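Local structure of endoglucanase FnCel5A (Fervidobacterium nodosum, 3NCO) at residues I173-Y184 / N197-E206; I224-D232 / D268-T278. The protein probably hydrolyses internal beta-1,4-glucosidic bonds of cellulose, as an endoglucanase of glycosyl hydrolase family 5. All coordinates share one frame; numbering follows the deposited sequence.

Contact 1: residues I173-Y184 / N197-E206; sequences IVIIDVPNWSNY and NIIVSFHYYE
Ile173 CG2 meets Ile199 CD1 at 3.6 Å, where strands 174-177 and 198-204 begin to run side by side as parallel neighbours, the fifth and sixth staves of the family 5 (beta/alpha)8 barrel. In Ile173 a chi1 of -69° sets CG2 opposite the backbone N, toward Ile199, and CG1 beside that N, with CD1 against the Asn197 backbone. With only an alanine here, Ile199 CD1 would probably lose this neighbour and a gap open toward Tyr16 of helix 12-20. Farther along, Ile175 CG2 packs on Ser201 CB at 3.6 Å; a small serine suits this spot, and its OG is bonded to Phe257 O of the next strand. Between the two backbones, five hydrogen bonds alternate from Val174 N to Val178 N, the shortest being Ile176 N to Ile199 O at 2.8 Å. Beyond Val178 the segment 173-184 loops away, then returns so that Ser182 O accepts from His203 N at 2.9 Å. Asp177 OD2 and His203 ND1 are both engaged with Glu144, by its N and OE2 respectively. Ser182 CB sits over one face of the His203 imidazole, 4.1 Å from the ring centroid, a CH-pi contact.

Contact 2: residues I224-D232 / D268-T278; sequences IGVKWEGKD and DMESRVKWTKT
Trp228 lays its indole over Ser271, Lys274, Trp275 and Thr278 of helix 269-285, an outer helix of the barrel, reaching it from the loop before helix 232-252. CB starts the contact against Ser271 CB at 4.1 Å. With CG anti to the backbone N (chi1 -166°), the indole is carried along the helix toward Thr278. The pyrrole atoms CG, CD1, NE1 and CE2 all lie close to one atom, Trp275 CD1, which stands over this face. It is a T-shaped pair: the edge of Trp275 is turned to the face of Trp228, with the planes at 87° and the five-membered centroids 4.7 Å apart. On the same side Trp275 CA adds a CH-pi contact over the six-membered ring, while Trp228 CE3 comes to 3.5 Å from Trp275 N. CZ3 then lies near Lys274 O, and Lys274 CB meets the ring edge in plane. At the far end Trp228 CH2 touches Thr278 OG1 at 3.3 Å, a hydroxyl already bonded to Lys274 O. The broad indole suits this place because it can cover a full turn of helix; Phe210 and helix 232-252 add further neighbours.

The backbone of Trp228 is fixed as well. Its N donates to Ser271 OG at 3.0 Å, nearly straight at 172°. That hydroxyl in turn donates to Asp268 OD1, while Asp268 OD2 accepts from Ser271 N and so caps the helix. A short acid at the N-cap and a serine three residues on suit these roles. A water lies between Val226 O and Asp268 N, accepting from the latter, and bridges the loop to the helix start. The geometry suggests a division of labour: the aromatic surface holds the loop to the helix side, and Ser271, held by the N-cap Asp268, fixes where the loop backbone lies.

Contact 1 belongs to the barrel wall near the centre of the protein, whereas contact 2 lies about 22 Å from the centre of the chain, where a loop covers an outer helix in a partly buried contact, with two exposed residues among those that touch. They hold different elements and differ accordingly: the strand pair depends on repeated backbone bonds, with mostly branched aliphatic side chains packed between the strands, while the loop has one direct backbone-to-hydroxyl bond and relies mainly on a tryptophan pair. Their centres are about 24 Å apart, yet they meet. Trp275 NE1 probably donates to Glu206 O at 2.7 Å, and Trp275 CH2 packs near Tyr204 O, linking the chain leaving strand 198-204 with helix 269-285.

Contact 1: residues I173-Y184 / N197-E206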
# COMPACT_ATOMS: atom_id res chain seq x y z
N ILE A 173 6.53 -12.81 -4.19
CA ILE A 173 5.49 -12.39 -3.26
C ILE A 173 4.39 -11.58 -3.97
O ILE A 173 4.69 -10.62 -4.69
CB ILE A 173 6.08 -11.60 -2.12
CG1 ILE A 173 6.94 -12.50 -1.23
CG2 ILE A 173 4.93 -10.92 -1.32
CD1 ILE A 173 6.17 -13.51 -0.41
N VAL A 174 3.12 -11.94 -3.76
CA VAL A 174 2.02 -11.14 -4.27
C VAL A 174 1.17 -10.74 -3.07
O VAL A 174 0.77 -11.61 -2.25
CB VAL A 174 1.17 -11.96 -5.28
CG1 VAL A 174 -0.18 -11.21 -5.67
CG2 VAL A 174 2.06 -12.29 -6.49
N ILE A 175 0.88 -9.44 -2.95
CA ILE A 175 0.14 -8.90 -1.81
C ILE A 175 -1.32 -8.76 -2.22
O ILE A 175 -1.62 -8.17 -3.26
CB ILE A 175 0.70 -7.53 -1.39
CG1 ILE A 175 2.07 -7.74 -0.74
CG2 ILE A 175 -0.22 -6.78 -0.39
CD1 ILE A 175 2.94 -6.53 -0.86
N ILE A 176 -2.19 -9.33 -1.38
CA ILE A 176 -3.64 -9.32 -1.57
C ILE A 176 -4.33 -8.36 -0.60
O ILE A 176 -4.24 -8.54 0.63
CB ILE A 176 -4.24 -10.77 -1.33
CG1 ILE A 176 -3.45 -11.79 -2.12
CG2 ILE A 176 -5.72 -10.82 -1.63
CD1 ILE A 176 -3.29 -11.49 -3.62
N ASP A 177 -4.98 -7.33 -1.13
CA ASP A 177 -5.69 -6.35 -0.28
C ASP A 177 -7.01 -6.87 0.23
O ASP A 177 -7.75 -7.52 -0.45
CB ASP A 177 -5.98 -5.06 -1.07
CG ASP A 177 -4.67 -4.18 -1.25
OD1 ASP A 177 -3.60 -4.76 -1.57
OD2 ASP A 177 -4.74 -2.92 -1.16
N VAL A 178 -7.27 -6.50 1.46
CA VAL A 178 -8.60 -6.64 2.08
C VAL A 178 -9.58 -5.77 1.28
O VAL A 178 -9.20 -4.65 0.85
CB VAL A 178 -8.44 -6.18 3.54
CG1 VAL A 178 -9.82 -6.09 4.17
CG2 VAL A 178 -7.59 -7.24 4.24
N PRO A 179 -10.82 -6.26 1.07
CA PRO A 179 -11.81 -5.51 0.25
C PRO A 179 -12.45 -4.38 1.08
O PRO A 179 -11.96 -4.06 2.18
CB PRO A 179 -12.81 -6.58 -0.20
CG PRO A 179 -12.76 -7.61 0.94
CD PRO A 179 -11.38 -7.54 1.59
N ASN A 180 -13.48 -3.72 0.51
CA ASN A 180 -14.14 -2.57 1.16
C ASN A 180 -13.13 -1.54 1.66
O ASN A 180 -13.07 -1.17 2.84
CB ASN A 180 -15.09 -3.02 2.27
CG ASN A 180 -16.32 -2.15 2.36
OD1 ASN A 180 -17.39 -2.51 1.86
ND2 ASN A 180 -16.18 -0.99 3.00
N TRP A 181 -12.35 -1.05 0.71
CA TRP A 181 -11.30 -0.03 0.99
C TRP A 181 -10.18 -0.55 1.89
O TRP A 181 -9.43 0.28 2.46
CB TRP A 181 -11.91 1.21 1.65
CG TRP A 181 -13.01 1.76 0.91
CD1 TRP A 181 -14.36 1.75 1.26
CD2 TRP A 181 -12.92 2.42 -0.33
NE1 TRP A 181 -15.08 2.38 0.30
CE2 TRP A 181 -14.24 2.81 -0.69
CE3 TRP A 181 -11.87 2.76 -1.16
CZ2 TRP A 181 -14.51 3.49 -1.86
CZ3 TRP A 181 -12.14 3.44 -2.35
CH2 TRP A 181 -13.45 3.81 -2.67
N SER A 182 -10.10 -1.88 2.08
CA SER A 182 -9.03 -2.45 2.91
C SER A 182 -9.17 -2.05 4.41
O SER A 182 -8.21 -2.09 5.19
CB SER A 182 -7.65 -2.20 2.22
OG SER A 182 -7.77 -2.67 0.85
N ASN A 183 -10.41 -1.77 4.79
CA ASN A 183 -10.69 -1.46 6.19
C ASN A 183 -10.57 -2.75 7.03
O ASN A 183 -10.98 -3.84 6.58
CB ASN A 183 -12.10 -0.88 6.30
CG ASN A 183 -12.53 -0.65 7.75
OD1 ASN A 183 -12.95 -1.59 8.44
ND2 ASN A 183 -12.43 0.59 8.20
N TYR A 184 -9.93 -2.61 8.20
CA TYR A 184 -9.52 -3.75 9.04
C TYR A 184 -10.68 -4.72 9.28
O TYR A 184 -10.46 -5.94 9.32
CB TYR A 184 -8.93 -3.26 10.40
CG TYR A 184 -10.04 -2.91 11.34
CD1 TYR A 184 -10.57 -3.87 12.21
CD2 TYR A 184 -10.65 -1.65 11.29
CE1 TYR A 184 -11.65 -3.60 13.01
CE2 TYR A 184 -11.79 -1.36 12.11
CZ TYR A 184 -12.25 -2.36 12.97
OH TYR A 184 -13.37 -2.11 13.75
N ASN A 197 3.14 -17.95 -1.26
CA ASN A 197 3.89 -16.73 -1.40
C ASN A 197 2.95 -15.55 -1.50
O ASN A 197 3.15 -14.67 -2.36
CB ASN A 197 4.85 -16.82 -2.61
CG ASN A 197 5.98 -17.80 -2.34
OD1 ASN A 197 6.06 -18.86 -2.96
ND2 ASN A 197 6.86 -17.43 -1.40
N ILE A 198 1.92 -15.51 -0.65
CA ILE A 198 1.05 -14.34 -0.56
C ILE A 198 1.16 -13.64 0.82
O ILE A 198 1.48 -14.30 1.82
CB ILE A 198 -0.44 -14.63 -0.91
CG1 ILE A 198 -1.03 -15.72 -0.02
CG2 ILE A 198 -0.56 -15.00 -2.41
CD1 ILE A 198 -2.64 -15.73 -0.06
N ILE A 199 0.87 -12.35 0.83
CA ILE A 199 0.75 -11.58 2.07
C ILE A 199 -0.56 -10.82 1.98
O ILE A 199 -0.91 -10.30 0.91
CB ILE A 199 1.93 -10.57 2.15
CG1 ILE A 199 3.25 -11.36 2.32
CG2 ILE A 199 1.79 -9.58 3.32
CD1 ILE A 199 4.50 -10.49 2.25
N VAL A 200 -1.26 -10.70 3.11
CA VAL A 200 -2.55 -9.98 3.06
C VAL A 200 -2.27 -8.59 3.59
O VAL A 200 -1.46 -8.41 4.52
CB VAL A 200 -3.62 -10.74 3.94
CG1 VAL A 200 -4.82 -9.87 4.24
CG2 VAL A 200 -4.03 -12.06 3.26
N SER A 201 -2.92 -7.59 3.00
CA SER A 201 -2.72 -6.22 3.48
C SER A 201 -4.01 -5.48 3.83
O SER A 201 -4.98 -5.57 3.09
CB SER A 201 -1.96 -5.44 2.40
OG SER A 201 -1.78 -4.11 2.80
N PHE A 202 -3.99 -4.71 4.93
CA PHE A 202 -5.13 -3.80 5.24
C PHE A 202 -4.56 -2.41 5.41
O PHE A 202 -3.34 -2.27 5.46
CB PHE A 202 -5.95 -4.22 6.48
CG PHE A 202 -5.25 -3.97 7.82
CD1 PHE A 202 -5.76 -3.02 8.71
CD2 PHE A 202 -4.13 -4.73 8.20
CE1 PHE A 202 -5.12 -2.82 9.99
CE2 PHE A 202 -3.49 -4.52 9.44
CZ PHE A 202 -3.99 -3.58 10.31
N HIS A 203 -5.43 -1.41 5.35
CA HIS A 203 -5.04 -0.04 5.56
C HIS A 203 -5.73 0.48 6.80
O HIS A 203 -6.85 0.06 7.10
CB HIS A 203 -5.47 0.80 4.39
CG HIS A 203 -4.79 0.39 3.12
ND1 HIS A 203 -5.11 0.95 1.91
CD2 HIS A 203 -3.80 -0.50 2.90
CE1 HIS A 203 -4.33 0.42 0.98
NE2 HIS A 203 -3.53 -0.47 1.56
N TYR A 204 -5.06 1.38 7.52
CA TYR A 204 -5.58 1.82 8.80
C TYR A 204 -5.61 3.34 8.90
O TYR A 204 -4.56 3.99 8.89
CB TYR A 204 -4.80 1.26 10.00
CG TYR A 204 -5.62 1.38 11.28
CD1 TYR A 204 -6.74 0.57 11.50
CD2 TYR A 204 -5.26 2.30 12.28
CE1 TYR A 204 -7.48 0.72 12.68
CE2 TYR A 204 -5.97 2.45 13.44
CZ TYR A 204 -7.08 1.65 13.64
OH TYR A 204 -7.78 1.76 14.79
N TYR A 205 -6.83 3.86 9.04
CA TYR A 205 -7.07 5.29 9.19
C TYR A 205 -8.13 5.63 10.26
O TYR A 205 -8.71 6.72 10.24
CB TYR A 205 -7.57 5.82 7.86
CG TYR A 205 -6.49 5.83 6.79
CD1 TYR A 205 -5.48 6.77 6.81
CD2 TYR A 205 -6.53 4.90 5.70
CE1 TYR A 205 -4.53 6.83 5.82
CE2 TYR A 205 -5.56 4.96 4.69
CZ TYR A 205 -4.56 5.92 4.75
OH TYR A 205 -3.62 6.03 3.76
N GLU A 206 -8.35 4.72 11.21
CA GLU A 206 -9.27 5.01 12.32
C GLU A 206 -8.58 5.77 13.41
O GLU A 206 -7.40 5.50 13.70
CB GLU A 206 -9.82 3.71 12.89
CG GLU A 206 -10.49 2.88 11.76
CD GLU A 206 -11.51 3.72 11.00
OE1 GLU A 206 -12.30 4.47 11.61
OE2 GLU A 206 -11.51 3.69 9.76
O HOH W 1 -8.99 1.42 4.94
O HOH W 2 -8.75 -0.11 8.75

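Contact 2: residues I224-D232 / D268-T278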
# COMPACT_ATOMS: atom_id res chain seq x y z
N ILE A 224 -12.56 20.10 11.38
CA ILE A 224 -11.22 20.08 11.98
C ILE A 224 -11.25 20.31 13.51
O ILE A 224 -12.34 20.43 14.12
CB ILE A 224 -10.22 21.04 11.33
CG1 ILE A 224 -10.70 22.50 11.39
CG2 ILE A 224 -9.94 20.62 9.88
CD1 ILE A 224 -9.56 23.46 11.39
N GLY A 225 -10.07 20.34 14.12
CA GLY A 225 -9.94 20.43 15.57
C GLY A 225 -10.16 19.15 16.34
O GLY A 225 -10.26 19.19 17.57
N VAL A 226 -10.22 18.01 15.64
CA VAL A 226 -10.46 16.73 16.31
C VAL A 226 -9.11 16.23 16.86
O VAL A 226 -8.15 16.10 16.12
CB VAL A 226 -11.10 15.69 15.33
CG1 VAL A 226 -11.19 14.33 15.97
CG2 VAL A 226 -12.47 16.22 14.90
N LYS A 227 -9.03 15.96 18.17
CA LYS A 227 -7.77 15.55 18.74
C LYS A 227 -7.60 14.03 18.83
O LYS A 227 -8.55 13.27 18.73
CB LYS A 227 -7.58 16.17 20.14
CG LYS A 227 -7.54 17.71 20.06
CD LYS A 227 -7.46 18.35 21.43
CE LYS A 227 -8.82 18.25 22.13
NZ LYS A 227 -9.15 19.51 22.88
N TRP A 228 -6.37 13.60 19.05
CA TRP A 228 -6.12 12.22 19.41
C TRP A 228 -5.01 12.28 20.46
O TRP A 228 -3.89 12.70 20.18
CB TRP A 228 -5.73 11.39 18.17
CG TRP A 228 -5.80 9.87 18.46
CD1 TRP A 228 -6.87 9.05 18.23
CD2 TRP A 228 -4.78 9.05 19.07
NE1 TRP A 228 -6.57 7.76 18.65
CE2 TRP A 228 -5.30 7.73 19.16
CE3 TRP A 228 -3.47 9.29 19.51
CZ2 TRP A 228 -4.55 6.65 19.69
CZ3 TRP A 228 -2.72 8.22 20.07
CH2 TRP A 228 -3.27 6.91 20.15
N GLU A 229 -5.32 11.85 21.69
CA GLU A 229 -4.48 12.21 22.85
C GLU A 229 -3.66 11.11 23.48
O GLU A 229 -2.94 11.32 24.49
CB GLU A 229 -5.35 12.90 23.89
CG GLU A 229 -5.96 14.15 23.30
CD GLU A 229 -6.88 14.78 24.27
OE1 GLU A 229 -6.36 15.59 25.08
OE2 GLU A 229 -8.09 14.45 24.26
N GLY A 230 -3.76 9.91 22.90
CA GLY A 230 -3.05 8.77 23.47
C GLY A 230 -3.61 8.30 24.81
O GLY A 230 -2.90 7.61 25.56
N LYS A 231 -4.87 8.63 25.10
CA LYS A 231 -5.51 8.10 26.31
C LYS A 231 -5.67 6.59 26.25
O LYS A 231 -5.78 6.01 25.17
CB LYS A 231 -6.86 8.74 26.53
CG LYS A 231 -6.79 10.28 26.64
CD LYS A 231 -8.21 10.87 26.73
CE LYS A 231 -8.24 12.39 26.75
NZ LYS A 231 -8.19 12.92 28.14
N ASP A 232 -5.75 5.94 27.42
CA ASP A 232 -5.96 4.49 27.44
C ASP A 232 -7.02 4.01 26.48
O ASP A 232 -6.76 3.09 25.70
CB ASP A 232 -6.33 4.04 28.87
CG ASP A 232 -5.16 4.16 29.81
OD1 ASP A 232 -4.04 4.39 29.31
OD2 ASP A 232 -5.38 4.01 31.04
N ASP A 268 -3.92 18.38 14.20
CA ASP A 268 -2.84 19.09 14.90
C ASP A 268 -1.61 18.17 15.02
O ASP A 268 -1.75 16.95 15.14
CB ASP A 268 -3.32 19.60 16.25
CG ASP A 268 -3.44 18.48 17.28
OD1 ASP A 268 -4.53 17.87 17.35
OD2 ASP A 268 -2.45 18.25 18.02
N MSE A 269 -0.41 18.75 15.02
CA MSE A 269 0.79 17.93 14.89
C MSE A 269 0.98 16.95 16.06
O MSE A 269 1.38 15.78 15.85
CB MSE A 269 2.03 18.79 14.67
CG MSE A 269 3.32 18.02 14.50
SE MSE A 269 3.22 16.88 12.91
CE MSE A 269 3.53 18.24 11.52
N GLU A 270 0.77 17.42 17.29
CA GLU A 270 1.00 16.50 18.43
C GLU A 270 0.09 15.29 18.34
O GLU A 270 0.57 14.16 18.52
CB GLU A 270 0.96 17.15 19.82
CG GLU A 270 1.41 16.10 20.92
CD GLU A 270 2.13 16.68 22.15
OE1 GLU A 270 2.66 15.86 22.98
OE2 GLU A 270 2.17 17.94 22.29
N SER A 271 -1.20 15.52 18.04
CA SER A 271 -2.09 14.37 17.76
C SER A 271 -1.56 13.44 16.67
O SER A 271 -1.57 12.22 16.84
CB SER A 271 -3.53 14.80 17.44
OG SER A 271 -4.14 15.47 18.53
N ARG A 272 -1.08 13.99 15.57
CA ARG A 272 -0.56 13.18 14.47
C ARG A 272 0.60 12.31 14.94
O ARG A 272 0.71 11.10 14.61
CB ARG A 272 -0.10 14.09 13.34
CG ARG A 272 -1.24 14.71 12.59
CD ARG A 272 -0.77 15.65 11.53
NE ARG A 272 -0.32 14.92 10.37
CZ ARG A 272 0.60 15.36 9.50
NH1 ARG A 272 1.16 16.56 9.66
NH2 ARG A 272 0.93 14.60 8.45
N VAL A 273 1.47 12.94 15.74
CA VAL A 273 2.69 12.31 16.21
C VAL A 273 2.34 11.14 17.15
O VAL A 273 2.90 10.02 16.99
CB VAL A 273 3.58 13.36 16.93
CG1 VAL A 273 4.61 12.67 17.83
CG2 VAL A 273 4.26 14.24 15.90
N LYS A 274 1.42 11.40 18.09
CA LYS A 274 0.95 10.35 19.03
C LYS A 274 0.21 9.19 18.32
O LYS A 274 0.45 8.01 18.63
CB LYS A 274 0.06 10.94 20.09
CG LYS A 274 0.81 11.75 21.13
CD LYS A 274 -0.14 12.22 22.25
CE LYS A 274 0.48 13.30 23.13
NZ LYS A 274 1.86 12.93 23.56
N TRP A 275 -0.71 9.54 17.41
CA TRP A 275 -1.48 8.51 16.68
C TRP A 275 -0.54 7.65 15.84
O TRP A 275 -0.62 6.42 15.87
CB TRP A 275 -2.56 9.19 15.80
CG TRP A 275 -3.46 8.22 15.07
CD1 TRP A 275 -4.68 7.72 15.52
CD2 TRP A 275 -3.25 7.65 13.77
NE1 TRP A 275 -5.21 6.87 14.57
CE2 TRP A 275 -4.35 6.81 13.50
CE3 TRP A 275 -2.22 7.77 12.81
CZ2 TRP A 275 -4.45 6.06 12.31
CZ3 TRP A 275 -2.33 7.03 11.61
CH2 TRP A 275 -3.44 6.19 11.40
N THR A 276 0.39 8.31 15.13
CA THR A 276 1.27 7.56 14.23
C THR A 276 2.15 6.59 15.00
O THR A 276 2.33 5.43 14.59
CB THR A 276 2.10 8.54 13.36
OG1 THR A 276 1.19 9.41 12.68
CG2 THR A 276 2.96 7.78 12.32
N LYS A 277 2.66 7.07 16.14
CA LYS A 277 3.54 6.26 16.96
C LYS A 277 2.79 5.06 17.51
O LYS A 277 3.34 3.96 17.54
CB LYS A 277 4.03 7.12 18.14
CG LYS A 277 4.91 6.42 19.13
CD LYS A 277 5.05 7.36 20.32
CE LYS A 277 6.44 7.35 20.93
NZ LYS A 277 7.13 6.00 21.00
N THR A 278 1.55 5.28 17.96
CA THR A 278 0.74 4.23 18.56
C THR A 278 0.39 3.15 17.52
O THR A 278 0.53 1.97 17.77
CB THR A 278 -0.55 4.82 19.16
OG1 THR A 278 -0.21 5.69 20.24
CG2 THR A 278 -1.50 3.76 19.66
O HOH W 3 -6.43 18.41 15.58